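Local structure of saframycin Mx1 synthetase B (3LNV) at residues L120-H125 with I146-I151; P97-K102 with V529-Q534. The protein is a fatty acid AMP ligase of the ANL clan of AMP-binding enzymes, with a large domain followed by a smaller C-terminal one. One frame throughout, in Å; residues are numbered along the deposited sequence.

Interaction 1 of 2, residues L120-H125 with I146-I151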
ATOM      1  N   LEU A 120      -8.977  13.177  14.537  1.00 19.71           N
ATOM      2  CA  LEU A 120      -7.758  13.971  14.749  1.00 20.32           C
ATOM      3  C   LEU A 120      -7.145  14.348  13.421  1.00 21.67           C
ATOM      4  O   LEU A 120      -7.130  13.538  12.501  1.00 21.10           O
ATOM      5  CB  LEU A 120      -6.731  13.185  15.561  1.00 19.23           C
ATOM      6  CG  LEU A 120      -6.905  13.072  17.064  1.00 21.79           C
ATOM      7  CD1 LEU A 120      -8.310  12.727  17.354  1.00 23.90           C
ATOM      8  CD2 LEU A 120      -5.974  11.975  17.615  1.00 18.99           C
HETATM    9  N   MSE A 121      -6.586  15.554  13.334  1.00 20.64           N
HETATM   10  CA  MSE A 121      -5.968  16.017  12.087  1.00 23.73           C
HETATM   11  C   MSE A 121      -5.044  17.219  12.335  1.00 26.52           C
HETATM   12  O   MSE A 121      -5.133  17.852  13.380  1.00 25.47           O
HETATM   13  CB  MSE A 121      -7.060  16.412  11.073  1.00 25.91           C
HETATM   14  CG  MSE A 121      -7.899  17.613  11.501  1.00 27.59           C
HETATM   15 SE   MSE A 121      -9.355  18.092  10.225  1.00 40.93          SE
HETATM   16  CE  MSE A 121     -10.529  16.516  10.414  1.00 27.74           C
ATOM     17  N   ILE A 122      -4.160  17.537  11.384  1.00 26.71           N
ATOM     18  CA  ILE A 122      -3.244  18.679  11.585  1.00 30.14           C
ATOM     19  C   ILE A 122      -3.964  20.008  11.369  1.00 32.32           C
ATOM     20  O   ILE A 122      -4.966  20.070  10.650  1.00 34.36           O
ATOM     21  CB  ILE A 122      -2.029  18.651  10.653  1.00 29.75           C
ATOM     22  CG1 ILE A 122      -2.489  18.788   9.190  1.00 29.62           C
ATOM     23  CG2 ILE A 122      -1.191  17.394  10.897  1.00 30.17           C
ATOM     24  CD1 ILE A 122      -1.361  18.951   8.180  1.00 35.73           C
ATOM     25  N   ALA A 123      -3.438  21.067  11.977  1.00 33.28           N
ATOM     26  CA  ALA A 123      -4.069  22.384  11.950  1.00 33.56           C
ATOM     27  C   ALA A 123      -4.419  22.808  10.527  1.00 36.44           C
ATOM     28  O   ALA A 123      -5.491  23.360  10.276  1.00 39.13           O
ATOM     29  CB  ALA A 123      -3.161  23.418  12.606  1.00 35.13           C
ATOM     30  N   ASP A 124      -3.515  22.527   9.595  1.00 35.35           N
ATOM     31  CA  ASP A 124      -3.716  22.870   8.190  1.00 37.57           C
ATOM     32  C   ASP A 124      -4.938  22.192   7.599  1.00 38.77           C
ATOM     33  O   ASP A 124      -5.504  22.668   6.616  1.00 38.93           O
ATOM     34  CB  ASP A 124      -2.488  22.482   7.366  1.00 39.91           C
ATOM     35  CG  ASP A 124      -1.356  23.491   7.482  1.00 43.32           C
ATOM     36  OD1 ASP A 124      -1.520  24.526   8.182  1.00 38.71           O
ATOM     37  OD2 ASP A 124      -0.297  23.233   6.870  1.00 47.97           O
ATOM     38  N   HIS A 125      -5.336  21.066   8.183  1.00 36.60           N
ATOM     39  CA  HIS A 125      -6.496  20.339   7.675  1.00 34.59           C
ATOM     40  C   HIS A 125      -7.814  20.764   8.315  1.00 35.40           C
ATOM     41  O   HIS A 125      -8.878  20.664   7.702  1.00 35.07           O
ATOM     42  CB  HIS A 125      -6.272  18.832   7.760  1.00 29.97           C
ATOM     43  CG  HIS A 125      -5.385  18.315   6.675  1.00 31.02           C
ATOM     44  ND1 HIS A 125      -4.838  17.052   6.688  1.00 32.09           N
ATOM     45  CD2 HIS A 125      -4.939  18.906   5.540  1.00 33.41           C
ATOM     46  CE1 HIS A 125      -4.103  16.881   5.604  1.00 31.92           C
ATOM     47  NE2 HIS A 125      -4.147  17.990   4.890  1.00 32.27           N
ATOM     48  N   ILE A 146     -10.401  17.575  16.425  1.00 25.27           N
ATOM     49  CA  ILE A 146      -9.360  18.145  17.271  1.00 25.18           C
ATOM     50  C   ILE A 146      -8.050  18.300  16.489  1.00 25.37           C
ATOM     51  O   ILE A 146      -7.618  17.374  15.788  1.00 23.50           O
ATOM     52  CB  ILE A 146      -9.162  17.285  18.543  1.00 25.29           C
ATOM     53  CG1 ILE A 146     -10.468  17.279  19.343  1.00 25.48           C
ATOM     54  CG2 ILE A 146      -7.960  17.785  19.376  1.00 25.31           C
ATOM     55  CD1 ILE A 146     -10.486  16.358  20.543  1.00 26.33           C
ATOM     56  N   ALA A 147      -7.445  19.489  16.560  1.00 22.62           N
ATOM     57  CA  ALA A 147      -6.164  19.723  15.905  1.00 25.44           C
ATOM     58  C   ALA A 147      -5.069  19.164  16.788  1.00 25.33           C
ATOM     59  O   ALA A 147      -5.038  19.457  17.973  1.00 24.48           O
ATOM     60  CB  ALA A 147      -5.925  21.226  15.669  1.00 29.18           C
ATOM     61  N   LEU A 148      -4.180  18.364  16.202  1.00 26.15           N
ATOM     62  CA  LEU A 148      -3.063  17.750  16.931  1.00 26.51           C
ATOM     63  C   LEU A 148      -2.141  18.803  17.546  1.00 29.61           C
ATOM     64  O   LEU A 148      -1.558  18.581  18.607  1.00 28.18           O
ATOM     65  CB  LEU A 148      -2.258  16.831  16.000  1.00 25.14           C
ATOM     66  CG  LEU A 148      -3.026  15.557  15.602  1.00 22.07           C
ATOM     67  CD1 LEU A 148      -2.410  14.843  14.392  1.00 24.54           C
ATOM     68  CD2 LEU A 148      -3.130  14.621  16.807  1.00 25.19           C
ATOM     69  N   GLU A 149      -2.010  19.941  16.862  1.00 29.39           N
ATOM     70  CA  GLU A 149      -1.230  21.083  17.361  1.00 31.24           C
ATOM     71  C   GLU A 149      -1.718  21.616  18.703  1.00 28.54           C
ATOM     72  O   GLU A 149      -0.956  22.234  19.438  1.00 29.31           O
ATOM     73  CB  GLU A 149      -1.218  22.232  16.340  1.00 30.13           C
ATOM     74  CG  GLU A 149      -0.307  22.003  15.134  1.00 28.83           C
ATOM     75  CD  GLU A 149      -0.995  21.221  14.036  1.00 33.21           C
ATOM     76  OE1 GLU A 149      -2.182  20.872  14.226  1.00 32.23           O
ATOM     77  OE2 GLU A 149      -0.357  20.950  12.989  1.00 32.30           O
ATOM     78  N   SER A 150      -2.981  21.361  19.026  1.00 29.50           N
ATOM     79  CA  SER A 150      -3.583  21.894  20.249  1.00 29.46           C
ATOM     80  C   SER A 150      -3.377  20.997  21.466  1.00 28.89           C
ATOM     81  O   SER A 150      -3.630  21.385  22.603  1.00 29.26           O
ATOM     82  CB  SER A 150      -5.080  22.135  20.031  1.00 27.81           C
ATOM     83  OG  SER A 150      -5.808  20.928  20.119  1.00 32.93           O
ATOM     84  N   ILE A 151      -2.913  19.782  21.238  1.00 29.87           N
ATOM     85  CA  ILE A 151      -2.707  18.880  22.356  1.00 28.39           C
ATOM     86  C   ILE A 151      -1.359  19.172  23.013  1.00 33.43           C
ATOM     87  O   ILE A 151      -0.303  18.828  22.474  1.00 34.67           O
ATOM     88  CB  ILE A 151      -2.806  17.411  21.891  1.00 30.46           C
ATOM     89  CG1 ILE A 151      -4.229  17.142  21.366  1.00 27.28           C
ATOM     90  CG2 ILE A 151      -2.424  16.463  23.022  1.00 27.82           C
ATOM     91  CD1 ILE A 151      -4.346  15.965  20.412  1.00 27.26           C
TER
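Leu-120 and Leu-148 meet through their methyl groups on the packed side of this contact. CD2 of Leu-120 lies 4.0 Å from CD2 of Leu-148, and the two side chains cross at about a right angle. In Leu-148, CG is turned anti to the carbonyl carbon (chi1 -70°), which lays the branch against the neighbouring backbone; CG is 3.8 Å from Met-121 O. Leu-78 and Ala-81 of helix 76-87 also touch Leu-148, and Ala-81 touches Leu-120 as well. The backbones join as parallel strands. Met-121 N donates to Ile-146 O over 3.2 Å, and Leu-148 N donates to Met-121 O over 3.0 Å. The sheet is mixed, with strands 91-95, 67-71, 118-121 and 143-147 parallel and side by side in that order, and helices packed against it. Leu-120 and Ile-146 point to one face of the sheet, and the selenomethionine Met-121 and Ala-147 to the other. Beyond the bridges the chains change structure: Ile-122 is the N-cap residue of helix 123-129, and 148-150 is a 3-10 turn. This end is looser and lies nearer solvent, with Glu-149 exposed. The bent side chain of Glu-149 (chi2 86°) swings its carboxylate over the start of the helix. OE1 accepts from Ala-123 N at a short 2.6 Å, and the N-H comes from above the carboxylate plane. The same oxygen is 3.2 Å from Ala-123 CB, while OE2 sits 3.7 Å from Ile-122 CB. The N-terminal end of the helix probably favours the negative charge here, although Asp-124 nearby may partly offset this.

Interaction 2 of 2, residues P97-K102 with V529-Q534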
ATOM      1  N   PRO A  97      -5.981  11.668   3.761  1.00 24.53           N
ATOM      2  CA  PRO A  97      -6.794  12.895   3.744  1.00 21.63           C
ATOM      3  C   PRO A  97      -7.325  13.161   2.325  1.00 26.82           C
ATOM      4  O   PRO A  97      -6.564  13.043   1.370  1.00 24.76           O
ATOM      5  CB  PRO A  97      -5.791  13.987   4.138  1.00 26.29           C
ATOM      6  CG  PRO A  97      -4.648  13.270   4.807  1.00 22.82           C
ATOM      7  CD  PRO A  97      -4.577  11.931   4.115  1.00 26.47           C
ATOM      8  N   PRO A  98      -8.621  13.490   2.178  1.00 26.89           N
ATOM      9  CA  PRO A  98      -9.166  13.655   0.822  1.00 29.55           C
ATOM     10  C   PRO A  98      -8.411  14.677  -0.026  1.00 27.33           C
ATOM     11  O   PRO A  98      -8.188  15.801   0.403  1.00 24.27           O
ATOM     12  CB  PRO A  98     -10.601  14.113   1.077  1.00 30.29           C
ATOM     13  CG  PRO A  98     -10.959  13.440   2.361  1.00 28.91           C
ATOM     14  CD  PRO A  98      -9.685  13.459   3.196  1.00 28.54           C
ATOM     15  N   ALA A  99      -8.023  14.251  -1.225  1.00 27.69           N
ATOM     16  CA  ALA A  99      -7.238  15.068  -2.149  1.00 28.76           C
ATOM     17  C   ALA A  99      -7.893  16.412  -2.453  1.00 32.11           C
ATOM     18  O   ALA A  99      -7.233  17.458  -2.449  1.00 33.56           O
ATOM     19  CB  ALA A  99      -6.984  14.299  -3.437  1.00 28.32           C
ATOM     20  N   GLN A 100      -9.194  16.389  -2.707  1.00 31.42           N
ATOM     21  CA  GLN A 100      -9.907  17.626  -3.018  1.00 35.96           C
ATOM     22  C   GLN A 100     -10.948  17.919  -1.941  1.00 35.28           C
ATOM     23  O   GLN A 100     -11.692  17.030  -1.525  1.00 33.34           O
ATOM     24  CB  GLN A 100     -10.560  17.533  -4.401  1.00 33.99           C
ATOM     25  CG  GLN A 100      -9.645  16.985  -5.496  1.00 35.48           C
ATOM     26  CD  GLN A 100      -8.421  17.863  -5.756  1.00 36.53           C
ATOM     27  OE1 GLN A 100      -8.277  18.941  -5.172  1.00 41.25           O
ATOM     28  NE2 GLN A 100      -7.528  17.395  -6.631  1.00 36.44           N
ATOM     29  N   GLU A 101     -10.981  19.162  -1.483  1.00 35.08           N
ATOM     30  CA  GLU A 101     -11.905  19.580  -0.425  1.00 39.26           C
ATOM     31  C   GLU A 101     -13.296  18.967  -0.508  1.00 35.64           C
ATOM     32  O   GLU A 101     -13.817  18.483   0.493  1.00 38.45           O
ATOM     33  CB  GLU A 101     -12.023  21.108  -0.390  1.00 41.39           C
ATOM     34  CG  GLU A 101     -11.021  21.777   0.533  1.00 42.34           C
ATOM     35  CD  GLU A 101     -10.355  22.989  -0.099  1.00 45.97           C
ATOM     36  OE1 GLU A 101      -9.704  22.822  -1.154  1.00 44.66           O
ATOM     37  OE2 GLU A 101     -10.471  24.102   0.467  1.00 48.74           O
ATOM     38  N   LYS A 102     -13.898  18.971  -1.688  1.00 35.18           N
ATOM     39  CA  LYS A 102     -15.304  18.581  -1.794  1.00 38.27           C
ATOM     40  C   LYS A 102     -15.538  17.144  -2.265  1.00 37.14           C
ATOM     41  O   LYS A 102     -16.678  16.725  -2.424  1.00 35.39           O
ATOM     42  CB  LYS A 102     -16.064  19.536  -2.716  1.00 39.53           C
ATOM     43  CG  LYS A 102     -15.890  21.015  -2.383  1.00 45.13           C
ATOM     44  CD  LYS A 102     -16.533  21.862  -3.479  1.00 50.60           C
ATOM     45  CE  LYS A 102     -15.890  23.234  -3.603  1.00 52.23           C
ATOM     46  NZ  LYS A 102     -16.145  23.812  -4.956  1.00 47.25           N
ATOM     47  N   VAL A 529      -3.629  11.274 -11.135  1.00 19.12           N
ATOM     48  CA  VAL A 529      -4.417  10.079 -10.862  1.00 22.94           C
ATOM     49  C   VAL A 529      -3.941   9.406  -9.559  1.00 23.13           C
ATOM     50  O   VAL A 529      -4.740   8.863  -8.802  1.00 24.11           O
ATOM     51  CB  VAL A 529      -4.407   9.101 -12.060  1.00 21.09           C
ATOM     52  CG1 VAL A 529      -5.036   7.761 -11.691  1.00 19.62           C
ATOM     53  CG2 VAL A 529      -5.117   9.732 -13.267  1.00 18.82           C
ATOM     54  N   TYR A 530      -2.643   9.459  -9.288  1.00 24.10           N
ATOM     55  CA  TYR A 530      -2.150   8.922  -8.024  1.00 24.01           C
ATOM     56  C   TYR A 530      -2.570   9.809  -6.866  1.00 23.19           C
ATOM     57  O   TYR A 530      -2.955   9.322  -5.805  1.00 25.01           O
ATOM     58  CB  TYR A 530      -0.641   8.780  -8.025  1.00 22.76           C
ATOM     59  CG  TYR A 530      -0.132   7.964  -6.848  1.00 25.58           C
ATOM     60  CD1 TYR A 530       0.038   6.584  -6.949  1.00 23.15           C
ATOM     61  CD2 TYR A 530       0.169   8.578  -5.630  1.00 25.51           C
ATOM     62  CE1 TYR A 530       0.512   5.838  -5.856  1.00 24.62           C
ATOM     63  CE2 TYR A 530       0.629   7.844  -4.543  1.00 22.35           C
ATOM     64  CZ  TYR A 530       0.803   6.483  -4.662  1.00 22.85           C
ATOM     65  OH  TYR A 530       1.256   5.770  -3.578  1.00 23.41           O
ATOM     66  N   GLU A 531      -2.492  11.113  -7.063  1.00 22.41           N
ATOM     67  CA  GLU A 531      -2.882  12.032  -6.007  1.00 25.76           C
ATOM     68  C   GLU A 531      -4.341  11.847  -5.612  1.00 27.07           C
ATOM     69  O   GLU A 531      -4.671  11.804  -4.419  1.00 24.91           O
ATOM     70  CB  GLU A 531      -2.647  13.478  -6.423  1.00 27.05           C
ATOM     71  CG  GLU A 531      -3.260  14.466  -5.447  1.00 30.03           C
ATOM     72  CD  GLU A 531      -3.065  15.890  -5.884  1.00 32.04           C
ATOM     73  OE1 GLU A 531      -2.090  16.160  -6.615  1.00 38.14           O
ATOM     74  OE2 GLU A 531      -3.887  16.739  -5.504  1.00 35.17           O
ATOM     75  N   ASN A 532      -5.220  11.738  -6.608  1.00 23.94           N
ATOM     76  CA  ASN A 532      -6.646  11.601  -6.324  1.00 22.93           C
ATOM     77  C   ASN A 532      -7.059  10.182  -5.952  1.00 29.55           C
ATOM     78  O   ASN A 532      -7.976   9.991  -5.149  1.00 29.34           O
ATOM     79  CB  ASN A 532      -7.474  12.117  -7.499  1.00 24.12           C
ATOM     80  CG  ASN A 532      -7.544  13.640  -7.531  1.00 24.18           C
ATOM     81  OD1 ASN A 532      -6.911  14.316  -6.726  1.00 25.92           O
ATOM     82  ND2 ASN A 532      -8.321  14.181  -8.456  1.00 26.37           N
ATOM     83  N   HIS A 533      -6.364   9.194  -6.515  1.00 24.72           N
ATOM     84  CA  HIS A 533      -6.770   7.805  -6.370  1.00 26.30           C
ATOM     85  C   HIS A 533      -5.672   6.860  -5.867  1.00 25.91           C
ATOM     86  O   HIS A 533      -5.934   5.688  -5.625  1.00 29.14           O
ATOM     87  CB  HIS A 533      -7.334   7.284  -7.705  1.00 25.21           C
ATOM     88  CG  HIS A 533      -8.337   8.206  -8.328  1.00 26.14           C
ATOM     89  ND1 HIS A 533      -9.686   8.124  -8.062  1.00 22.57           N
ATOM     90  CD2 HIS A 533      -8.183   9.251  -9.180  1.00 25.25           C
ATOM     91  CE1 HIS A 533     -10.322   9.075  -8.727  1.00 27.66           C
ATOM     92  NE2 HIS A 533      -9.433   9.773  -9.414  1.00 23.05           N
ATOM     93  N   GLN A 534      -4.448   7.354  -5.716  1.00 28.43           N
ATOM     94  CA  GLN A 534      -3.331   6.482  -5.354  1.00 26.40           C
ATOM     95  C   GLN A 534      -3.445   5.192  -6.176  1.00 29.69           C
ATOM     96  O   GLN A 534      -3.316   4.070  -5.676  1.00 32.07           O
ATOM     97  CB  GLN A 534      -3.275   6.248  -3.833  1.00 27.98           C
ATOM     98  CG  GLN A 534      -2.984   7.554  -3.040  1.00 27.83           C
ATOM     99  CD  GLN A 534      -2.494   7.328  -1.611  1.00 29.02           C
ATOM    100  OE1 GLN A 534      -2.976   6.440  -0.903  1.00 30.11           O
ATOM    101  NE2 GLN A 534      -1.546   8.165  -1.169  1.00 27.96           N
TER
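A bend at chi2 of Gln-100 (-63°) folds its amide toward helix 515-533, and CG of Asn-532 is turned anti to the carbonyl carbon (chi1 -78°), which presents OD1 to the loop. Gln-100 NE2 donates to Asn-532 OD1 over 3.1 Å. The bond is weak, with an N-H...O angle of 134°. The two amide planes stand almost perpendicular. Ala-99 points its methyl group at the helix. Its CB is 3.3 Å from Asn-532 OD1 and 3.5 Å from Glu-531 O, so it rests against the polar end of the last turn. Glu-531 CG lies 4.2 Å from Ala-99 CB, and the chain extended beyond it leaves OE2 3.9 Å from Gln-100 NE2, too far to bond. The contact is small and joins the loop after strand 91-95, in the AMP-binding enzyme region, to the end of a helix in the C-terminal AMP domain. Tyr-96 OH is hydrogen-bonded to Glu-531 O. ND2 of Asn-532 is bonded to Ser-476 OG, which helps fix the rotation of the amide and leaves OD1 turned to Gln-100. One weak amide bond and a methyl group packed against oxygens imply a light contact of mixed polar and apolar character.

From the N terminus the chain first reaches the loop 97-102, after strand 91-95. It then forms helix 105-114, strand 118-121 and the start of helix 123-129. Residues 146-151 return beside 120-125, so interaction 1 closes a short loop with 20 residues between its segments. Interaction 2 closes only when the chain comes back at 529-534, 426 residues after the first segment ends. Interaction 1 is therefore nested inside interaction 2. The first joins neighbouring strands of one sheet; the second ties that part of the fold to the C-terminal region. Their centres are about 20 Å apart, yet His-125 CE1 packs 3.7 Å from Pro-97 CB.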